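Local coordinates for glycosyl hydrolase family 2, TIM barrel domain protein (Parabacteroides merdae ATCC 43184, PDB 6DXU) that probably hydrolyses beta-glucuronides, as a gut-bacterial glycoside hydrolase family 2 beta-glucuronidase with a TIM-barrel domain, at residues D[478-488]-D[507-518]. Residues are numbered along the deposited sequence; the frame is centred on the assembly and turned at random.
Sequences DVYSPSIWAGW and VKHFLHVEWGGD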
ATOM      1  N   ASP D 478     -23.274 -14.069 -29.753  1.00 19.88           N
ATOM      2  CA  ASP D 478     -24.506 -14.537 -30.392  1.00 24.61           C
ATOM      3  C   ASP D 478     -24.723 -13.876 -31.748  1.00 26.51           C
ATOM      4  O   ASP D 478     -25.077 -14.547 -32.722  1.00 23.07           O
ATOM      5  CB  ASP D 478     -25.707 -14.258 -29.491  1.00 23.01           C
ATOM      6  CG  ASP D 478     -25.628 -14.994 -28.174  1.00 26.71           C
ATOM      7  OD1 ASP D 478     -25.308 -16.193 -28.193  1.00 25.07           O
ATOM      8  OD2 ASP D 478     -25.892 -14.381 -27.123  1.00 21.68           O
ATOM      9  N   VAL D 479     -24.534 -12.557 -31.819  1.00 21.65           N
ATOM     10  CA  VAL D 479     -24.839 -11.741 -32.994  1.00 21.89           C
ATOM     11  C   VAL D 479     -23.582 -10.957 -33.356  1.00 25.34           C
ATOM     12  O   VAL D 479     -22.881 -10.465 -32.471  1.00 22.09           O
ATOM     13  CB  VAL D 479     -26.025 -10.790 -32.716  1.00 21.90           C
ATOM     14  CG1 VAL D 479     -26.225  -9.773 -33.856  1.00 21.09           C
ATOM     15  CG2 VAL D 479     -27.318 -11.575 -32.437  1.00 21.22           C
ATOM     16  N   TYR D 480     -23.268 -10.870 -34.646  1.00 23.66           N
ATOM     17  CA  TYR D 480     -22.014 -10.267 -35.083  1.00 21.58           C
ATOM     18  C   TYR D 480     -22.254  -9.229 -36.174  1.00 24.13           C
ATOM     19  O   TYR D 480     -23.076  -9.440 -37.067  1.00 22.89           O
ATOM     20  CB  TYR D 480     -21.039 -11.326 -35.603  1.00 21.32           C
ATOM     21  CG  TYR D 480     -19.711 -10.731 -36.006  1.00 25.61           C
ATOM     22  CD1 TYR D 480     -18.771 -10.384 -35.040  1.00 24.21           C
ATOM     23  CD2 TYR D 480     -19.391 -10.518 -37.348  1.00 23.29           C
ATOM     24  CE1 TYR D 480     -17.552  -9.821 -35.396  1.00 23.71           C
ATOM     25  CE2 TYR D 480     -18.167  -9.962 -37.715  1.00 22.88           C
ATOM     26  CZ  TYR D 480     -17.258  -9.615 -36.731  1.00 21.62           C
ATOM     27  OH  TYR D 480     -16.042  -9.060 -37.064  1.00 24.25           O
ATOM     28  N   SER D 481     -21.536  -8.104 -36.090  1.00 23.87           N
ATOM     29  CA  SER D 481     -21.498  -7.101 -37.153  1.00 21.60           C
ATOM     30  C   SER D 481     -20.091  -6.951 -37.706  1.00 22.39           C
ATOM     31  O   SER D 481     -19.150  -6.706 -36.940  1.00 23.23           O
ATOM     32  CB  SER D 481     -21.977  -5.727 -36.655  1.00 23.27           C
ATOM     33  OG  SER D 481     -21.979  -4.785 -37.729  1.00 21.87           O
ATOM     34  N   PRO D 482     -19.904  -7.084 -39.016  1.00 22.91           N
ATOM     35  CA  PRO D 482     -18.628  -6.698 -39.622  1.00 21.31           C
ATOM     36  C   PRO D 482     -18.583  -5.201 -39.886  1.00 24.86           C
ATOM     37  O   PRO D 482     -19.517  -4.476 -39.528  1.00 22.18           O
ATOM     38  CB  PRO D 482     -18.619  -7.496 -40.930  1.00 23.35           C
ATOM     39  CG  PRO D 482     -20.081  -7.457 -41.332  1.00 27.60           C
ATOM     40  CD  PRO D 482     -20.855  -7.599 -40.015  1.00 23.89           C
ATOM     41  N   SER D 483     -17.519  -4.741 -40.537  1.00 23.83           N
ATOM     42  CA  SER D 483     -17.406  -3.366 -40.998  1.00 25.37           C
ATOM     43  C   SER D 483     -17.800  -3.313 -42.471  1.00 26.10           C
ATOM     44  O   SER D 483     -17.143  -3.934 -43.313  1.00 27.65           O
ATOM     45  CB  SER D 483     -15.981  -2.847 -40.799  1.00 28.55           C
ATOM     46  OG  SER D 483     -15.842  -1.533 -41.304  1.00 29.43           O
ATOM     47  N   ILE D 484     -18.877  -2.599 -42.781  1.00 20.33           N
ATOM     48  CA  ILE D 484     -19.350  -2.440 -44.157  1.00 23.29           C
ATOM     49  C   ILE D 484     -19.663  -0.964 -44.356  1.00 25.20           C
ATOM     50  O   ILE D 484     -20.724  -0.484 -43.944  1.00 26.46           O
ATOM     51  CB  ILE D 484     -20.571  -3.306 -44.480  1.00 27.65           C
ATOM     52  CG1 ILE D 484     -20.286  -4.792 -44.230  1.00 25.18           C
ATOM     53  CG2 ILE D 484     -20.989  -3.101 -45.941  1.00 25.07           C
ATOM     54  CD1 ILE D 484     -21.563  -5.643 -44.340  1.00 28.99           C
ATOM     55  N   TRP D 485     -18.742  -0.244 -44.990  1.00 26.61           N
ATOM     56  CA  TRP D 485     -18.922   1.174 -45.270  1.00 27.96           C
ATOM     57  C   TRP D 485     -18.898   1.420 -46.776  1.00 27.40           C
ATOM     58  O   TRP D 485     -18.065   2.189 -47.267  1.00 29.42           O
ATOM     59  CB  TRP D 485     -17.823   1.980 -44.568  1.00 29.15           C
ATOM     60  CG  TRP D 485     -18.047   2.184 -43.101  1.00 22.43           C
ATOM     61  CD1 TRP D 485     -17.587   1.405 -42.077  1.00 26.13           C
ATOM     62  CD2 TRP D 485     -18.767   3.260 -42.497  1.00 24.05           C
ATOM     63  NE1 TRP D 485     -18.002   1.924 -40.867  1.00 25.80           N
ATOM     64  CE2 TRP D 485     -18.720   3.068 -41.101  1.00 25.99           C
ATOM     65  CE3 TRP D 485     -19.451   4.370 -43.004  1.00 21.39           C
ATOM     66  CZ2 TRP D 485     -19.327   3.946 -40.205  1.00 23.63           C
ATOM     67  CZ3 TRP D 485     -20.052   5.242 -42.114  1.00 24.62           C
ATOM     68  CH2 TRP D 485     -19.991   5.025 -40.734  1.00 23.89           C
ATOM     69  N   ALA D 486     -19.790   0.756 -47.509  1.00 26.35           N
ATOM     70  CA  ALA D 486     -19.771   0.808 -48.967  1.00 28.37           C
ATOM     71  C   ALA D 486     -20.036   2.224 -49.464  1.00 28.59           C
ATOM     72  O   ALA D 486     -21.029   2.856 -49.084  1.00 28.17           O
ATOM     73  CB  ALA D 486     -20.816  -0.148 -49.543  1.00 27.42           C
ATOM     74  N   GLY D 487     -19.165   2.707 -50.349  1.00 28.78           N
ATOM     75  CA  GLY D 487     -19.295   4.051 -50.859  1.00 27.46           C
ATOM     76  C   GLY D 487     -18.734   5.112 -49.949  1.00 31.64           C
ATOM     77  O   GLY D 487     -18.853   6.305 -50.261  1.00 27.75           O
ATOM     78  N   TRP D 488     -18.156   4.736 -48.813  1.00 23.14           N
ATOM     79  CA  TRP D 488     -17.500   5.768 -48.023  1.00 26.40           C
ATOM     80  C   TRP D 488     -16.044   5.413 -47.784  1.00 27.56           C
ATOM     81  O   TRP D 488     -15.182   5.838 -48.557  1.00 27.93           O
ATOM     82  CB  TRP D 488     -18.233   6.029 -46.708  1.00 22.95           C
ATOM     83  CG  TRP D 488     -17.695   7.284 -46.063  1.00 26.29           C
ATOM     84  CD1 TRP D 488     -16.940   7.378 -44.919  1.00 26.30           C
ATOM     85  CD2 TRP D 488     -17.804   8.611 -46.584  1.00 24.50           C
ATOM     86  NE1 TRP D 488     -16.611   8.699 -44.682  1.00 25.09           N
ATOM     87  CE2 TRP D 488     -17.125   9.471 -45.692  1.00 23.72           C
ATOM     88  CE3 TRP D 488     -18.429   9.161 -47.714  1.00 24.72           C
ATOM     89  CZ2 TRP D 488     -17.052  10.855 -45.897  1.00 26.88           C
ATOM     90  CZ3 TRP D 488     -18.359  10.536 -47.914  1.00 25.76           C
ATOM     91  CH2 TRP D 488     -17.675  11.363 -47.014  1.00 23.11           C
ATOM     92  N   VAL D 507     -21.507 -15.875 -40.421  1.00 28.73           N
ATOM     93  CA  VAL D 507     -21.901 -15.949 -39.021  1.00 26.84           C
ATOM     94  C   VAL D 507     -23.322 -16.481 -38.923  1.00 27.12           C
ATOM     95  O   VAL D 507     -24.111 -16.411 -39.869  1.00 28.70           O
ATOM     96  CB  VAL D 507     -21.781 -14.574 -38.314  1.00 22.29           C
ATOM     97  CG1 VAL D 507     -20.301 -14.152 -38.183  1.00 25.57           C
ATOM     98  CG2 VAL D 507     -22.579 -13.509 -39.082  1.00 22.29           C
ATOM     99  N   LYS D 508     -23.658 -16.985 -37.735  1.00 26.19           N
ATOM    100  CA  LYS D 508     -25.001 -17.518 -37.531  1.00 21.93           C
ATOM    101  C   LYS D 508     -26.047 -16.411 -37.566  1.00 27.78           C
ATOM    102  O   LYS D 508     -27.095 -16.559 -38.214  1.00 26.33           O
ATOM    103  CB  LYS D 508     -25.058 -18.285 -36.209  1.00 24.60           C
ATOM    104  CG  LYS D 508     -26.347 -19.014 -35.955  1.00 32.11           C
ATOM    105  CD  LYS D 508     -26.211 -19.881 -34.704  1.00 35.11           C
ATOM    106  CE  LYS D 508     -27.518 -20.566 -34.369  1.00 44.25           C
ATOM    107  NZ  LYS D 508     -27.508 -21.220 -33.033  1.00 42.97           N
ATOM    108  N   HIS D 509     -25.781 -15.289 -36.886  1.00 24.50           N
ATOM    109  CA  HIS D 509     -26.718 -14.171 -36.826  1.00 24.30           C
ATOM    110  C   HIS D 509     -25.969 -12.909 -37.225  1.00 22.81           C
ATOM    111  O   HIS D 509     -25.119 -12.427 -36.472  1.00 25.74           O
ATOM    112  CB  HIS D 509     -27.319 -14.026 -35.426  1.00 25.44           C
ATOM    113  CG  HIS D 509     -28.013 -15.262 -34.940  1.00 27.70           C
ATOM    114  ND1 HIS D 509     -29.013 -15.880 -35.661  1.00 25.18           N
ATOM    115  CD2 HIS D 509     -27.857 -15.992 -33.810  1.00 27.83           C
ATOM    116  CE1 HIS D 509     -29.442 -16.940 -34.998  1.00 27.03           C
ATOM    117  NE2 HIS D 509     -28.759 -17.031 -33.870  1.00 28.66           N
ATOM    118  N   PHE D 510     -26.317 -12.362 -38.383  1.00 24.94           N
ATOM    119  CA  PHE D 510     -25.667 -11.190 -38.951  1.00 25.34           C
ATOM    120  C   PHE D 510     -26.567  -9.992 -38.698  1.00 22.16           C
ATOM    121  O   PHE D 510     -27.781 -10.059 -38.929  1.00 23.33           O
ATOM    122  CB  PHE D 510     -25.422 -11.404 -40.455  1.00 22.33           C
ATOM    123  CG  PHE D 510     -25.107 -10.147 -41.249  1.00 22.19           C
ATOM    124  CD1 PHE D 510     -26.114  -9.435 -41.883  1.00 25.08           C
ATOM    125  CD2 PHE D 510     -23.795  -9.733 -41.426  1.00 26.78           C
ATOM    126  CE1 PHE D 510     -25.819  -8.295 -42.644  1.00 25.81           C
ATOM    127  CE2 PHE D 510     -23.489  -8.611 -42.181  1.00 25.68           C
ATOM    128  CZ  PHE D 510     -24.501  -7.890 -42.793  1.00 20.69           C
ATOM    129  N   LEU D 511     -25.976  -8.903 -38.206  1.00 21.07           N
ATOM    130  CA  LEU D 511     -26.690  -7.645 -38.014  1.00 20.67           C
ATOM    131  C   LEU D 511     -25.702  -6.534 -38.320  1.00 23.84           C
ATOM    132  O   LEU D 511     -24.646  -6.474 -37.696  1.00 22.43           O
ATOM    133  CB  LEU D 511     -27.225  -7.522 -36.581  1.00 22.94           C
ATOM    134  CG  LEU D 511     -27.840  -6.178 -36.209  1.00 20.42           C
ATOM    135  CD1 LEU D 511     -28.896  -5.805 -37.218  1.00 29.33           C
ATOM    136  CD2 LEU D 511     -28.461  -6.240 -34.820  1.00 22.82           C
ATOM    137  N   HIS D 512     -26.022  -5.682 -39.289  1.00 20.59           N
ATOM    138  CA  HIS D 512     -25.054  -4.729 -39.827  1.00 22.73           C
ATOM    139  C   HIS D 512     -25.180  -3.403 -39.075  1.00 22.24           C
ATOM    140  O   HIS D 512     -26.138  -2.662 -39.283  1.00 23.10           O
ATOM    141  CB  HIS D 512     -25.302  -4.553 -41.324  1.00 25.53           C
ATOM    142  CG  HIS D 512     -24.484  -3.476 -41.969  1.00 25.60           C
ATOM    143  ND1 HIS D 512     -24.766  -2.991 -43.229  1.00 24.23           N
ATOM    144  CD2 HIS D 512     -23.387  -2.804 -41.542  1.00 25.51           C
ATOM    145  CE1 HIS D 512     -23.884  -2.059 -43.545  1.00 23.71           C
ATOM    146  NE2 HIS D 512     -23.028  -1.934 -42.541  1.00 23.11           N
ATOM    147  N   VAL D 513     -24.229  -3.079 -38.204  1.00 23.23           N
ATOM    148  CA  VAL D 513     -24.260  -1.778 -37.539  1.00 22.67           C
ATOM    149  C   VAL D 513     -23.089  -0.922 -38.018  1.00 21.52           C
ATOM    150  O   VAL D 513     -21.939  -1.375 -38.040  1.00 21.28           O
ATOM    151  CB  VAL D 513     -24.289  -1.889 -36.004  1.00 22.86           C
ATOM    152  CG1 VAL D 513     -25.660  -2.420 -35.547  1.00 22.98           C
ATOM    153  CG2 VAL D 513     -23.145  -2.734 -35.480  1.00 21.75           C
ATOM    154  N   GLU D 514     -23.412   0.324 -38.392  1.00 22.20           N
ATOM    155  CA  GLU D 514     -22.545   1.397 -38.883  1.00 20.83           C
ATOM    156  C   GLU D 514     -22.424   1.352 -40.394  1.00 21.21           C
ATOM    157  O   GLU D 514     -21.866   0.413 -40.968  1.00 19.60           O
ATOM    158  CB  GLU D 514     -21.142   1.403 -38.243  1.00 17.30           C
ATOM    159  CG  GLU D 514     -21.178   1.532 -36.718  1.00 20.45           C
ATOM    160  CD  GLU D 514     -19.823   1.860 -36.115  1.00 23.21           C
ATOM    161  OE1 GLU D 514     -18.968   2.425 -36.837  1.00 25.93           O
ATOM    162  OE2 GLU D 514     -19.623   1.561 -34.918  1.00 21.47           O
ATOM    163  N   TRP D 515     -22.964   2.385 -41.030  1.00 24.18           N
ATOM    164  CA  TRP D 515     -22.756   2.678 -42.439  1.00 20.96           C
ATOM    165  C   TRP D 515     -23.160   4.128 -42.629  1.00 21.01           C
ATOM    166  O   TRP D 515     -23.766   4.738 -41.742  1.00 20.45           O
ATOM    167  CB  TRP D 515     -23.551   1.736 -43.358  1.00 21.00           C
ATOM    168  CG  TRP D 515     -25.069   1.726 -43.163  1.00 21.27           C
ATOM    169  CD1 TRP D 515     -25.776   0.966 -42.265  1.00 18.86           C
ATOM    170  CD2 TRP D 515     -26.049   2.501 -43.889  1.00 18.83           C
ATOM    171  NE1 TRP D 515     -27.130   1.218 -42.390  1.00 18.71           N
ATOM    172  CE2 TRP D 515     -27.321   2.149 -43.382  1.00 19.85           C
ATOM    173  CE3 TRP D 515     -25.970   3.442 -44.926  1.00 24.69           C
ATOM    174  CZ2 TRP D 515     -28.508   2.725 -43.861  1.00 22.94           C
ATOM    175  CZ3 TRP D 515     -27.148   4.013 -45.404  1.00 22.19           C
ATOM    176  CH2 TRP D 515     -28.402   3.649 -44.871  1.00 22.26           C
ATOM    177  N   GLY D 516     -22.818   4.675 -43.794  1.00 19.12           N
ATOM    178  CA  GLY D 516     -23.189   6.048 -44.110  1.00 20.05           C
ATOM    179  C   GLY D 516     -22.084   6.851 -44.763  1.00 21.38           C
ATOM    180  O   GLY D 516     -21.221   6.285 -45.445  1.00 20.74           O
ATOM    181  N   GLY D 517     -22.097   8.169 -44.552  1.00 22.81           N
ATOM    182  CA  GLY D 517     -21.062   9.046 -45.081  1.00 21.76           C
ATOM    183  C   GLY D 517     -21.200  10.433 -44.490  1.00 21.36           C
ATOM    184  O   GLY D 517     -22.267  10.817 -44.008  1.00 21.40           O
ATOM    185  N   ASP D 518     -20.097  11.176 -44.508  1.00 20.88           N
ATOM    186  CA  ASP D 518     -20.100  12.531 -43.953  1.00 19.46           C
ATOM    187  C   ASP D 518     -20.749  13.513 -44.913  1.00 24.68           C
ATOM    188  O   ASP D 518     -20.524  13.451 -46.127  1.00 23.06           O
ATOM    189  CB  ASP D 518     -18.692  13.032 -43.678  1.00 21.01           C
ATOM    190  CG  ASP D 518     -18.052  12.361 -42.495  1.00 23.14           C
ATOM    191  OD1 ASP D 518     -17.523  11.252 -42.690  1.00 21.12           O
ATOM    192  OD2 ASP D 518     -18.073  12.946 -41.387  1.00 21.86           O
TER
HETATM  193  O   HOH W   1     -23.585 -14.933 -34.991  1.00 26.01           O
HETATM  194  O   HOH W   2     -20.068  -1.504 -40.365  1.00 22.05           O
HETATM  195  O   HOH W   3     -21.355   3.642 -46.194  1.00 26.20           O
HETATM  196  O   HOH W   4     -14.957  10.157 -42.861  1.00 22.75           O
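With CG anti to the backbone N (chi1 -168°), Trp488 lays its indole over the backbone of Gly517, and Ser481, its OG also anti to N (-178°), meets the amide of Val513. Here two stretches of the TIM barrel run side by side in roughly the same direction, around strands 479-481 and 512-513, bridged once, at Tyr480 and Phe510; the Trp488 contact lies in the loops after the strands. They exemplify how neighbouring barrel segments stay joined beyond a single backbone bridge. At the outset the backbones do the work: Tyr480 N binds His509 O at 3.0 Å, and Tyr480 O in turn accepts Leu511 N. One step on, a side chain replaces the carbonyl, as Val513 N donates almost straight (173°) to Ser481 OG at 2.9 Å. Further along, His512 NE2 makes a bent bond to Ile484 O at 3.1 Å, on a lone pair in the carbonyl plane, with Glu514 O a weak second acceptor. The imidazole is clasped on both faces, by Ile484 CD1 over its centre and Trp515 CD1 opposite, near the rim. Trp485 follows, one face over the Trp515 backbone, while nearby Glu514 sends OE2 to a salt bridge with Arg364. A type II turn from Trp485 to Trp488 then brings the second indole round, its side chain about 7 Å from a bound bicine. Gly517 CA sits 3.9 Å from the centroid of its six-membered ring, a CH-pi contact; a beta carbon on Gly517 would run into CE3. Replacing Trp488 by an alanine would probably uncover the Gly517 backbone and leave the water beyond without its indole donor. Asp518, whose OD1 forms a salt bridge with Lys612, closes the series: one water accepts a hydrogen bond from Trp488 NE1 at 2.9 Å and donates one to Asp518 OD1 at 2.8 Å.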